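Local coordinates for protein CCMAN5 (Cellulosimicrobium cellulans, PDB 2XSG) that hydrolyses alpha-mannosidic linkages as a family GH92 glycosidase with a bound calcium ion, and enables mannose-6-phosphate modification of yeast-produced lysosomal enzymes, at residues S155-V161 against A236-P242; S685-V689 against N733-Y738; I624-S629 against L656-D660. All coordinates share one frame; numbering follows the deposited sequence.

Contact 1 (S155-V161 against A236-P242)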
ATOM      1  N   SER A 155     -24.676  33.173  -8.691  1.00  8.84           N
ATOM      2  CA  SER A 155     -24.465  32.518  -7.401  1.00  8.94           C
ATOM      3  C   SER A 155     -23.678  33.376  -6.422  1.00  7.73           C
ATOM      4  O   SER A 155     -22.827  34.144  -6.831  1.00  8.47           O
ATOM      5  CB  SER A 155     -23.681  31.230  -7.598  1.00  8.79           C
ATOM      6  OG  SER A 155     -24.440  30.286  -8.306  1.00 11.86           O
ATOM      7  N   THR A 156     -23.960  33.228  -5.132  1.00  6.98           N
ATOM      8  CA  THR A 156     -23.027  33.627  -4.076  1.00  5.81           C
ATOM      9  C   THR A 156     -22.176  32.393  -3.704  1.00  5.83           C
ATOM     10  O   THR A 156     -22.642  31.520  -2.953  1.00  5.48           O
ATOM     11  CB  THR A 156     -23.763  34.134  -2.814  1.00  6.53           C
ATOM     12  OG1 THR A 156     -24.699  35.161  -3.161  1.00  6.09           O
ATOM     13  CG2 THR A 156     -22.773  34.698  -1.781  1.00  4.15           C
ATOM     14  N   PRO A 157     -20.932  32.305  -4.225  1.00  5.69           N
ATOM     15  CA  PRO A 157     -20.085  31.136  -3.975  1.00  5.54           C
ATOM     16  C   PRO A 157     -19.676  31.029  -2.516  1.00  5.41           C
ATOM     17  O   PRO A 157     -19.474  32.041  -1.826  1.00  4.97           O
ATOM     18  CB  PRO A 157     -18.834  31.412  -4.829  1.00  5.54           C
ATOM     19  CG  PRO A 157     -19.265  32.431  -5.848  1.00  5.93           C
ATOM     20  CD  PRO A 157     -20.218  33.298  -5.050  1.00  5.99           C
ATOM     21  N   SER A 158     -19.576  29.796  -2.043  1.00  5.28           N
ATOM     22  CA  SER A 158     -19.107  29.560  -0.693  1.00  5.58           C
ATOM     23  C   SER A 158     -18.355  28.227  -0.629  1.00  5.36           C
ATOM     24  O   SER A 158     -18.651  27.289  -1.378  1.00  5.79           O
ATOM     25  CB  SER A 158     -20.294  29.591   0.270  1.00  5.74           C
ATOM     26  OG  SER A 158     -19.910  29.125   1.538  1.00  8.14           O
ATOM     27  N   LEU A 159     -17.367  28.160   0.248  1.00  4.61           N
ATOM     28  CA  LEU A 159     -16.683  26.912   0.507  1.00  4.75           C
ATOM     29  C   LEU A 159     -16.768  26.662   1.995  1.00  3.96           C
ATOM     30  O   LEU A 159     -16.399  27.528   2.787  1.00  4.30           O
ATOM     31  CB  LEU A 159     -15.209  26.989   0.072  1.00  4.70           C
ATOM     32  CG  LEU A 159     -14.899  27.201  -1.413  1.00  5.03           C
ATOM     33  CD1 LEU A 159     -13.406  27.261  -1.652  1.00  6.53           C
ATOM     34  CD2 LEU A 159     -15.490  26.076  -2.258  1.00  4.38           C
ATOM     35  N   VAL A 160     -17.288  25.500   2.362  1.00  3.49           N
ATOM     36  CA  VAL A 160     -17.318  25.070   3.745  1.00  3.15           C
ATOM     37  C   VAL A 160     -16.017  24.315   3.972  1.00  3.49           C
ATOM     38  O   VAL A 160     -15.661  23.445   3.157  1.00  3.86           O
ATOM     39  CB  VAL A 160     -18.508  24.135   4.007  1.00  2.68           C
ATOM     40  CG1 VAL A 160     -18.402  23.487   5.379  1.00  2.20           C
ATOM     41  CG2 VAL A 160     -19.826  24.898   3.872  1.00  3.24           C
ATOM     42  N   VAL A 161     -15.311  24.654   5.048  1.00  2.78           N
ATOM     43  CA  VAL A 161     -14.119  23.916   5.436  1.00  2.91           C
ATOM     44  C   VAL A 161     -14.504  23.167   6.717  1.00  2.89           C
ATOM     45  O   VAL A 161     -14.576  23.763   7.775  1.00  2.46           O
ATOM     46  CB  VAL A 161     -12.894  24.859   5.638  1.00  2.73           C
ATOM     47  CG1 VAL A 161     -11.637  24.079   6.007  1.00  2.51           C
ATOM     48  CG2 VAL A 161     -12.648  25.731   4.396  1.00  2.20           C
ATOM     49  N   ALA A 236     -14.972  26.284   9.326  1.00  2.96           N
ATOM     50  CA  ALA A 236     -15.097  27.649   8.823  1.00  3.15           C
ATOM     51  C   ALA A 236     -15.891  27.660   7.520  1.00  3.47           C
ATOM     52  O   ALA A 236     -15.867  26.693   6.757  1.00  3.37           O
ATOM     53  CB  ALA A 236     -13.719  28.277   8.623  1.00  3.36           C
ATOM     54  N   ILE A 237     -16.622  28.745   7.288  1.00  3.37           N
ATOM     55  CA  ILE A 237     -17.377  28.908   6.048  1.00  3.80           C
ATOM     56  C   ILE A 237     -16.907  30.185   5.368  1.00  4.12           C
ATOM     57  O   ILE A 237     -16.968  31.268   5.953  1.00  4.10           O
ATOM     58  CB  ILE A 237     -18.909  28.904   6.291  1.00  3.74           C
ATOM     59  CG1 ILE A 237     -19.301  27.610   7.056  1.00  3.83           C
ATOM     60  CG2 ILE A 237     -19.666  29.035   4.974  1.00  3.89           C
ATOM     61  CD1 ILE A 237     -20.790  27.406   7.287  1.00  3.22           C
ATOM     62  N   LEU A 238     -16.379  30.027   4.160  1.00  3.83           N
ATOM     63  CA  LEU A 238     -15.886  31.141   3.358  1.00  4.57           C
ATOM     64  C   LEU A 238     -16.975  31.553   2.387  1.00  4.76           C
ATOM     65  O   LEU A 238     -17.552  30.702   1.725  1.00  4.37           O
ATOM     66  CB  LEU A 238     -14.637  30.718   2.570  1.00  3.92           C
ATOM     67  CG  LEU A 238     -13.431  30.236   3.394  1.00  4.39           C
ATOM     68  CD1 LEU A 238     -12.545  29.273   2.593  1.00  2.95           C
ATOM     69  CD2 LEU A 238     -12.615  31.423   3.944  1.00  4.30           C
ATOM     70  N   THR A 239     -17.245  32.851   2.303  1.00  5.83           N
ATOM     71  CA  THR A 239     -18.245  33.391   1.381  1.00  6.16           C
ATOM     72  C   THR A 239     -17.580  34.432   0.476  1.00  7.16           C
ATOM     73  O   THR A 239     -16.873  35.338   0.956  1.00  6.97           O
ATOM     74  CB  THR A 239     -19.458  33.988   2.134  1.00  6.79           C
ATOM     75  OG1 THR A 239     -20.014  32.994   3.008  1.00  6.31           O
ATOM     76  CG2 THR A 239     -20.548  34.440   1.156  1.00  6.18           C
ATOM     77  N   PHE A 240     -17.806  34.270  -0.827  1.00  7.20           N
ATOM     78  CA  PHE A 240     -17.197  35.096  -1.865  1.00  8.00           C
ATOM     79  C   PHE A 240     -18.211  36.042  -2.516  1.00  8.25           C
ATOM     80  O   PHE A 240     -19.422  35.872  -2.372  1.00  7.24           O
ATOM     81  CB  PHE A 240     -16.541  34.201  -2.931  1.00  7.03           C
ATOM     82  CG  PHE A 240     -15.536  33.251  -2.368  1.00  7.74           C
ATOM     83  CD1 PHE A 240     -15.937  32.026  -1.819  1.00  6.90           C
ATOM     84  CD2 PHE A 240     -14.184  33.594  -2.331  1.00  7.70           C
ATOM     85  CE1 PHE A 240     -14.993  31.145  -1.270  1.00  6.80           C
ATOM     86  CE2 PHE A 240     -13.239  32.716  -1.788  1.00  7.26           C
ATOM     87  CZ  PHE A 240     -13.644  31.493  -1.261  1.00  6.00           C
ATOM     88  N   ASP A 241     -17.697  37.041  -3.230  1.00  9.25           N
ATOM     89  CA  ASP A 241     -18.544  37.927  -4.017  1.00 10.79           C
ATOM     90  C   ASP A 241     -19.084  37.220  -5.277  1.00 10.48           C
ATOM     91  O   ASP A 241     -18.327  36.522  -5.965  1.00 11.12           O
ATOM     92  CB  ASP A 241     -17.762  39.178  -4.425  1.00 10.87           C
ATOM     93  CG  ASP A 241     -18.675  40.323  -4.816  1.00 14.11           C
ATOM     94  OD1 ASP A 241     -18.913  41.209  -3.962  1.00 19.00           O
ATOM     95  OD2 ASP A 241     -19.201  40.322  -5.952  1.00 16.74           O
ATOM     96  N   PRO A 242     -20.375  37.422  -5.601  1.00 10.27           N
ATOM     97  CA  PRO A 242     -20.939  36.882  -6.843  1.00 10.26           C
ATOM     98  C   PRO A 242     -20.125  37.244  -8.086  1.00  9.76           C
ATOM     99  O   PRO A 242     -20.141  36.496  -9.047  1.00  9.79           O
ATOM    100  CB  PRO A 242     -22.323  37.539  -6.913  1.00 10.24           C
ATOM    101  CG  PRO A 242     -22.692  37.727  -5.481  1.00 10.43           C
ATOM    102  CD  PRO A 242     -21.403  38.133  -4.816  1.00 10.66           C
TER
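Ser158 reaches across to Leu238 with its hydroxyl: OG gives a hydrogen bond of 2.8 Å to Leu238 O. The serine holds OG anti to its own backbone N (chi1 169°), which carries the hydroxyl across to the neighbouring strand, where it meets the carbonyl from above, 35° out of its plane. The same oxygen also accepts Leu159 N at 2.9 Å, so Leu238 O is gripped twice. OG further touches Ile237 CG2. With an alanine here, Leu238 O would probably be left with the backbone N-H alone, and the methyl of Ile237 would lose its neighbour.

The strands run antiparallel. Leu159 with Leu238 and Val161 with Ala236 are hydrogen-bonded pairs, while Ser158 with Thr239 and Val160 with Ile237 are non-hydrogen-bonded ones. Beyond the last bridge, Phe240 N still bonds to Pro157 O, at 3.0 Å and almost straight. The Phe240 ring has its CG beside the backbone N (chi1 -56°), which sets its CD1 edge against that carbonyl, 3.5 Å from Pro157 O. Its CE1 reaches Leu159 CG at 3.9 Å, while the CB atoms of Phe240 and Pro157 also meet. Further along, Val161 CG2 touches Leu238 CD1 at 4.0 Å. At the other end, Ser155 O is buried without a hydrogen-bond partner and takes a CA-H contact from Pro242, with the CA 3.3 Å away.

Leu159, Phe240 and Pro157 rest on Ile248, while Val161 and Ala236 pack on Leu187 and Leu238 on Val185, all from strands of a second sheet. The pair thus lies inside a five-stranded antiparallel sheet: Val160 and Ile237 on one face meet Tyr88 and Trp217, while the opposite face, with Leu159, Val161, Ala236 and Leu238, lines the apolar interior of the beta-sandwich in the N-terminal domain.

Contact 2 (S685-V689 against N733-Y738)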
ATOM      1  N   SER A 685      18.715 -10.834  -0.613  1.00  5.80           N
ATOM      2  CA  SER A 685      19.017 -10.065  -1.812  1.00  6.30           C
ATOM      3  C   SER A 685      18.482 -10.752  -3.066  1.00  6.25           C
ATOM      4  O   SER A 685      18.794 -10.339  -4.182  1.00  6.52           O
ATOM      5  CB  SER A 685      20.520  -9.821  -1.919  1.00  6.56           C
ATOM      6  OG  SER A 685      21.226 -11.046  -1.947  1.00  7.73           O
ATOM      7  N   GLN A 686      17.662 -11.784  -2.882  1.00  5.87           N
ATOM      8  CA  GLN A 686      17.210 -12.610  -4.030  1.00  5.66           C
ATOM      9  C   GLN A 686      15.786 -12.353  -4.546  1.00  5.70           C
ATOM     10  O   GLN A 686      14.892 -11.934  -3.785  1.00  5.01           O
ATOM     11  CB  GLN A 686      17.401 -14.091  -3.717  1.00  5.43           C
ATOM     12  CG  GLN A 686      18.882 -14.494  -3.715  1.00  5.20           C
ATOM     13  CD  GLN A 686      19.081 -15.991  -3.601  1.00  5.96           C
ATOM     14  OE1 GLN A 686      20.218 -16.457  -3.490  1.00  9.00           O
ATOM     15  NE2 GLN A 686      17.994 -16.754  -3.642  1.00  2.00           N
ATOM     16  N   PHE A 687      15.594 -12.616  -5.843  1.00  5.27           N
ATOM     17  CA  PHE A 687      14.283 -12.548  -6.483  1.00  5.37           C
ATOM     18  C   PHE A 687      14.071 -13.810  -7.274  1.00  5.44           C
ATOM     19  O   PHE A 687      15.014 -14.303  -7.887  1.00  5.40           O
ATOM     20  CB  PHE A 687      14.164 -11.314  -7.371  1.00  5.24           C
ATOM     21  CG  PHE A 687      14.292 -10.041  -6.609  1.00  5.92           C
ATOM     22  CD1 PHE A 687      13.184  -9.485  -5.991  1.00  6.89           C
ATOM     23  CD2 PHE A 687      15.529  -9.424  -6.459  1.00  7.80           C
ATOM     24  CE1 PHE A 687      13.295  -8.331  -5.251  1.00  3.97           C
ATOM     25  CE2 PHE A 687      15.656  -8.246  -5.708  1.00  6.56           C
ATOM     26  CZ  PHE A 687      14.530  -7.700  -5.117  1.00  5.43           C
ATOM     27  N   GLN A 688      12.850 -14.341  -7.222  1.00  4.55           N
ATOM     28  CA  GLN A 688      12.483 -15.522  -7.992  1.00  4.94           C
ATOM     29  C   GLN A 688      11.926 -15.155  -9.369  1.00  5.49           C
ATOM     30  O   GLN A 688      11.122 -14.212  -9.502  1.00  4.83           O
ATOM     31  CB  GLN A 688      11.470 -16.385  -7.223  1.00  4.46           C
ATOM     32  CG  GLN A 688      12.057 -17.075  -5.960  1.00  5.50           C
ATOM     33  CD  GLN A 688      13.010 -18.211  -6.307  1.00  6.68           C
ATOM     34  OE1 GLN A 688      12.779 -18.961  -7.270  1.00  5.26           O
ATOM     35  NE2 GLN A 688      14.092 -18.343  -5.530  1.00  4.16           N
ATOM     36  N   VAL A 689      12.332 -15.939 -10.373  1.00  5.48           N
ATOM     37  CA  VAL A 689      11.904 -15.754 -11.752  1.00  5.79           C
ATOM     38  C   VAL A 689      10.482 -16.273 -11.927  1.00  6.54           C
ATOM     39  O   VAL A 689      10.150 -17.374 -11.460  1.00  6.78           O
ATOM     40  CB  VAL A 689      12.862 -16.460 -12.738  1.00  6.18           C
ATOM     41  CG1 VAL A 689      12.255 -16.528 -14.139  1.00  5.15           C
ATOM     42  CG2 VAL A 689      14.205 -15.728 -12.777  1.00  5.54           C
ATOM     43  N   ASN A 733      19.353 -20.546 -13.808  1.00  8.85           N
ATOM     44  CA  ASN A 733      18.839 -20.395 -12.447  1.00  8.99           C
ATOM     45  C   ASN A 733      17.467 -19.743 -12.484  1.00  9.09           C
ATOM     46  O   ASN A 733      17.187 -18.949 -13.376  1.00  9.72           O
ATOM     47  CB  ASN A 733      19.795 -19.574 -11.565  1.00  8.86           C
ATOM     48  CG  ASN A 733      21.121 -20.279 -11.307  1.00  9.04           C
ATOM     49  OD1 ASN A 733      21.279 -21.472 -11.556  1.00  9.06           O
ATOM     50  ND2 ASN A 733      22.079 -19.531 -10.810  1.00  8.39           N
ATOM     51  N   THR A 734      16.626 -20.081 -11.512  1.00  9.42           N
ATOM     52  CA  THR A 734      15.262 -19.567 -11.428  1.00  9.35           C
ATOM     53  C   THR A 734      15.145 -18.435 -10.382  1.00  9.33           C
ATOM     54  O   THR A 734      14.051 -18.090  -9.932  1.00  8.88           O
ATOM     55  CB  THR A 734      14.255 -20.707 -11.173  1.00  9.94           C
ATOM     56  OG1 THR A 734      14.743 -21.558 -10.125  1.00  9.90           O
ATOM     57  CG2 THR A 734      14.052 -21.547 -12.467  1.00 10.03           C
ATOM     58  N   TRP A 735      16.301 -17.872 -10.025  1.00  9.24           N
ATOM     59  CA  TRP A 735      16.412 -16.710  -9.141  1.00  8.91           C
ATOM     60  C   TRP A 735      17.562 -15.832  -9.625  1.00  9.05           C
ATOM     61  O   TRP A 735      18.528 -16.326 -10.225  1.00  8.97           O
ATOM     62  CB  TRP A 735      16.671 -17.148  -7.692  1.00  8.76           C
ATOM     63  CG  TRP A 735      17.955 -17.932  -7.504  1.00  8.71           C
ATOM     64  CD1 TRP A 735      18.104 -19.294  -7.574  1.00  8.28           C
ATOM     65  CD2 TRP A 735      19.265 -17.400  -7.221  1.00  7.73           C
ATOM     66  NE1 TRP A 735      19.419 -19.640  -7.352  1.00  8.43           N
ATOM     67  CE2 TRP A 735      20.154 -18.499  -7.141  1.00  8.03           C
ATOM     68  CE3 TRP A 735      19.775 -16.101  -7.038  1.00  7.25           C
ATOM     69  CZ2 TRP A 735      21.529 -18.343  -6.868  1.00  7.18           C
ATOM     70  CZ3 TRP A 735      21.137 -15.944  -6.764  1.00  5.52           C
ATOM     71  CH2 TRP A 735      21.999 -17.063  -6.695  1.00  6.88           C
ATOM     72  N   VAL A 736      17.463 -14.531  -9.376  1.00  8.56           N
ATOM     73  CA  VAL A 736      18.565 -13.625  -9.664  1.00  8.70           C
ATOM     74  C   VAL A 736      18.854 -12.746  -8.444  1.00  8.52           C
ATOM     75  O   VAL A 736      17.950 -12.457  -7.638  1.00  8.21           O
ATOM     76  CB  VAL A 736      18.314 -12.720 -10.916  1.00  8.91           C
ATOM     77  CG1 VAL A 736      17.606 -13.481 -12.036  1.00  9.47           C
ATOM     78  CG2 VAL A 736      17.497 -11.519 -10.536  1.00 10.38           C
ATOM     79  N   ASP A 737      20.107 -12.310  -8.320  1.00  8.18           N
ATOM     80  CA  ASP A 737      20.485 -11.422  -7.231  1.00  8.20           C
ATOM     81  C   ASP A 737      20.123  -9.984  -7.541  1.00  7.72           C
ATOM     82  O   ASP A 737      20.180  -9.553  -8.706  1.00  7.50           O
ATOM     83  CB  ASP A 737      21.966 -11.517  -6.917  1.00  8.74           C
ATOM     84  CG  ASP A 737      22.268 -11.109  -5.485  1.00 10.94           C
ATOM     85  OD1 ASP A 737      22.816  -9.988  -5.291  1.00 11.75           O
ATOM     86  OD2 ASP A 737      21.902 -11.898  -4.566  1.00 12.38           O
ATOM     87  N   TYR A 738      19.765  -9.246  -6.490  1.00  7.01           N
ATOM     88  CA  TYR A 738      19.510  -7.807  -6.584  1.00  6.61           C
ATOM     89  C   TYR A 738      20.647  -7.057  -7.293  1.00  6.64           C
ATOM     90  O   TYR A 738      20.396  -6.177  -8.137  1.00  6.26           O
ATOM     91  CB  TYR A 738      19.291  -7.237  -5.189  1.00  6.46           C
ATOM     92  CG  TYR A 738      19.055  -5.742  -5.141  1.00  6.01           C
ATOM     93  CD1 TYR A 738      17.815  -5.204  -5.472  1.00  5.27           C
ATOM     94  CD2 TYR A 738      20.077  -4.865  -4.736  1.00  3.34           C
ATOM     95  CE1 TYR A 738      17.599  -3.826  -5.414  1.00  6.63           C
ATOM     96  CE2 TYR A 738      19.876  -3.489  -4.681  1.00  4.67           C
ATOM     97  CZ  TYR A 738      18.633  -2.975  -5.011  1.00  5.00           C
ATOM     98  OH  TYR A 738      18.416  -1.625  -4.963  1.00  2.84           O
TER
HETATM   99  O   HOH W   1      14.737 -20.608  -7.855  1.00  8.42           O
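Ser685 and Asp737 meet through a hydrogen bond of 2.8 Å from Ser685 OG to Asp737 OD2, on the syn side of the carboxylate. Ser685 puts OG between its backbone N and carbonyl carbon (chi1 58°), turning the hydroxyl to the acid. Just beside it, Tyr738 N bonds to Ser685 O at 2.7 Å, running nearly along the C=O axis. Farther in, Phe687 and Val736 exchange both backbone bonds, and Val689 N reaches Thr734 O at 2.8 Å from well above the carbonyl plane.

On the face shared with Asp737, the extended Gln686 lays its amide over the Trp735 indole, with the planes 10° apart, and its CG sits 3.8 Å from Trp735 CE3. The side-chain amide of Asn733 lies against the opposite indole face. Gln688 OE1 takes a hydrogen bond of 2.6 Å from a water that also binds Thr734 OG1. Phe687, on the other face of the strand pair, meets the ring of Tyr738 at the start of the helix edge to edge, with CE2 of the first 3.7 Å from CD1 of the second.

In the second shell, Ala763 O holds Trp735 NE1, Asn599 ND2 bonds Gln688 OE1, and Tyr365 stacks edge-to-face on Phe687.

Asp737 is the N-cap of helix 738-742, its OD1 taking Ala739 N. With one oxygen held by a serine and the other by a helix-start N-H, the carboxylate is probably kept ionised, and it ties strand to helix.

Contact 3 (I624-S629 against L656-D660)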
ATOM      1  N   ILE A 624     -11.719 -15.429   0.305  1.00  6.02           N
ATOM      2  CA  ILE A 624     -11.742 -13.957   0.435  1.00  5.64           C
ATOM      3  C   ILE A 624     -10.798 -13.583   1.575  1.00  5.80           C
ATOM      4  O   ILE A 624     -10.151 -14.461   2.136  1.00  6.37           O
ATOM      5  CB  ILE A 624     -13.195 -13.391   0.654  1.00  6.23           C
ATOM      6  CG1 ILE A 624     -13.955 -14.184   1.729  1.00  4.10           C
ATOM      7  CG2 ILE A 624     -13.974 -13.395  -0.679  1.00  5.18           C
ATOM      8  CD1 ILE A 624     -15.300 -13.576   2.139  1.00  5.53           C
ATOM      9  N   ALA A 625     -10.688 -12.298   1.896  1.00  5.86           N
ATOM     10  CA  ALA A 625      -9.678 -11.828   2.840  1.00  6.35           C
ATOM     11  C   ALA A 625     -10.202 -11.692   4.260  1.00  6.29           C
ATOM     12  O   ALA A 625      -9.451 -11.349   5.164  1.00  7.37           O
ATOM     13  CB  ALA A 625      -9.055 -10.521   2.363  1.00  5.41           C
ATOM     14  N   THR A 626     -11.494 -11.960   4.446  1.00  6.47           N
ATOM     15  CA  THR A 626     -12.147 -11.822   5.744  1.00  6.19           C
ATOM     16  C   THR A 626     -13.298 -12.836   5.819  1.00  6.14           C
ATOM     17  O   THR A 626     -13.582 -13.523   4.837  1.00  5.72           O
ATOM     18  CB  THR A 626     -12.622 -10.363   6.004  1.00  6.57           C
ATOM     19  OG1 THR A 626     -12.983 -10.225   7.374  1.00  5.78           O
ATOM     20  CG2 THR A 626     -13.838  -9.990   5.099  1.00  6.89           C
ATOM     21  N   GLY A 627     -13.922 -12.965   6.987  1.00  6.01           N
ATOM     22  CA  GLY A 627     -14.962 -13.973   7.213  1.00  5.93           C
ATOM     23  C   GLY A 627     -16.053 -14.006   6.147  1.00  6.46           C
ATOM     24  O   GLY A 627     -16.374 -15.059   5.594  1.00  6.37           O
ATOM     25  N   SER A 628     -16.633 -12.848   5.864  1.00  6.14           N
ATOM     26  CA  SER A 628     -17.693 -12.778   4.882  1.00  7.00           C
ATOM     27  C   SER A 628     -17.791 -11.380   4.262  1.00  7.73           C
ATOM     28  O   SER A 628     -17.268 -10.397   4.810  1.00  7.31           O
ATOM     29  CB  SER A 628     -19.019 -13.169   5.532  1.00  6.66           C
ATOM     30  OG  SER A 628     -19.468 -12.159   6.426  1.00  5.63           O
ATOM     31  N   SER A 629     -18.500 -11.294   3.141  1.00  8.94           N
ATOM     32  CA  SER A 629     -18.671 -10.035   2.413  1.00  9.77           C
ATOM     33  C   SER A 629     -20.059  -9.976   1.775  1.00 10.41           C
ATOM     34  O   SER A 629     -20.511 -10.944   1.150  1.00 10.23           O
ATOM     35  CB  SER A 629     -17.580  -9.910   1.337  1.00 10.19           C
ATOM     36  OG  SER A 629     -17.914  -8.966   0.321  1.00 11.17           O
ATOM     37  N   LEU A 656     -10.368  -8.524  -6.335  1.00  3.43           N
ATOM     38  CA  LEU A 656     -11.409  -9.371  -5.762  1.00  3.04           C
ATOM     39  C   LEU A 656     -12.168  -8.609  -4.672  1.00  2.93           C
ATOM     40  O   LEU A 656     -11.595  -7.722  -4.033  1.00  3.07           O
ATOM     41  CB  LEU A 656     -10.783 -10.619  -5.155  1.00  2.47           C
ATOM     42  CG  LEU A 656     -10.124 -11.595  -6.147  1.00  2.81           C
ATOM     43  CD1 LEU A 656      -9.371 -12.654  -5.382  1.00  3.69           C
ATOM     44  CD2 LEU A 656     -11.159 -12.219  -7.073  1.00  3.85           C
ATOM     45  N   PRO A 657     -13.445  -8.963  -4.443  1.00  2.68           N
ATOM     46  CA  PRO A 657     -14.115  -8.376  -3.285  1.00  3.10           C
ATOM     47  C   PRO A 657     -13.335  -8.753  -2.000  1.00  3.13           C
ATOM     48  O   PRO A 657     -12.849  -9.878  -1.902  1.00  2.49           O
ATOM     49  CB  PRO A 657     -15.495  -9.042  -3.301  1.00  2.87           C
ATOM     50  CG  PRO A 657     -15.290 -10.326  -4.126  1.00  2.94           C
ATOM     51  CD  PRO A 657     -14.296  -9.951  -5.148  1.00  2.20           C
ATOM     52  N   THR A 658     -13.253  -7.810  -1.053  1.00  3.04           N
ATOM     53  CA  THR A 658     -12.457  -7.883   0.197  1.00  3.53           C
ATOM     54  C   THR A 658     -10.931  -7.733   0.026  1.00  3.59           C
ATOM     55  O   THR A 658     -10.192  -7.624   1.019  1.00  3.76           O
ATOM     56  CB  THR A 658     -12.654  -9.189   1.008  1.00  3.32           C
ATOM     57  OG1 THR A 658     -11.953 -10.250   0.346  1.00  4.58           O
ATOM     58  CG2 THR A 658     -14.125  -9.546   1.229  1.00  3.04           C
ATOM     59  N   MET A 659     -10.454  -7.775  -1.205  1.00  3.32           N
ATOM     60  CA  MET A 659      -9.018  -7.764  -1.456  1.00  3.65           C
ATOM     61  C   MET A 659      -8.465  -6.338  -1.419  1.00  3.55           C
ATOM     62  O   MET A 659      -8.385  -5.674  -2.438  1.00  3.88           O
ATOM     63  CB  MET A 659      -8.724  -8.442  -2.795  1.00  4.06           C
ATOM     64  CG  MET A 659      -7.254  -8.426  -3.234  1.00  4.41           C
ATOM     65  SD  MET A 659      -7.122  -9.335  -4.781  1.00  4.89           S
ATOM     66  CE  MET A 659      -5.416  -9.009  -5.209  1.00  2.00           C
ATOM     67  N   ASP A 660      -8.130  -5.854  -0.225  1.00  3.67           N
ATOM     68  CA  ASP A 660      -7.625  -4.491  -0.070  1.00  3.95           C
ATOM     69  C   ASP A 660      -6.231  -4.432  -0.662  1.00  3.66           C
ATOM     70  O   ASP A 660      -5.495  -5.406  -0.579  1.00  3.81           O
ATOM     71  CB  ASP A 660      -7.581  -4.112   1.411  1.00  3.86           C
ATOM     72  CG  ASP A 660      -8.961  -4.020   2.027  1.00  6.34           C
ATOM     73  OD1 ASP A 660      -9.918  -3.718   1.279  1.00  7.36           O
ATOM     74  OD2 ASP A 660      -9.098  -4.272   3.249  1.00  9.02           O
TER
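Thr658 OG1 accepts the N-H of Ala625 at 2.9 Å in a fairly straight bond (160° at the hydrogen), the hydrogen bond that joins the two loops. The hydroxyl also faces Pro657 O, but the modelled separation is too short to be taken at face value. The chi1 of 75° places OG1 between the threonine's own N and carbonyl carbon, and from there it can face Ala625 while the methyl goes another way.

That methyl, CG2, lies 3.5 Å from Ser629 CB, a tight fit, and 3.9 Å from Thr626 CG2. Ile624 crosses the threonine at about a right angle and presents its CB to OG1 at 3.4 Å. Ala625 CB comes close to the same hydroxyl and lies 3.4 Å from Thr658 O.

The side chain is presented by a type II beta turn from Leu656 to Met659, closed by Met659 N to Leu656 O at 3.0 Å. Pro657 and Thr658 are its two central residues, and Thr658 takes the positive phi (73°) that the third position demands. Outside, Gln536 NE2 holds Ala625 O, and the backbones of Asp22 and Thr658 are hydrogen-bonded.

The side chain of Ala625 is about 5 Å from the calcium ion, which Asn588, Glu589 and Asp662 bind. The hydroxyl of the buried Thr658 thus satisfies the main-chain N-H of Ala625 and probably helps to hold the 624-629 loop.

How the contacts relate
Contact 3 is the one beside the metal: the calcium site of Asn588, Glu589 and Asp662 adjoins its 624-629 loop, and the side chain of Thr626 is about 7 Å from a bound bis-tris propane molecule. Contacts 1 and 2 sit on opposite sides of the chain's centre, their own centres about 58 Å apart, and belong to the N-terminal and the catalytic domain respectively. Contact 3 lies about 31 Å from contact 2 and about 42 Å from contact 1, between centres, and none touches another. In sequence they follow one another as 1, 3, 2. Two build beta structure remote from the metal, while contact 3 joins irregular loops next to it.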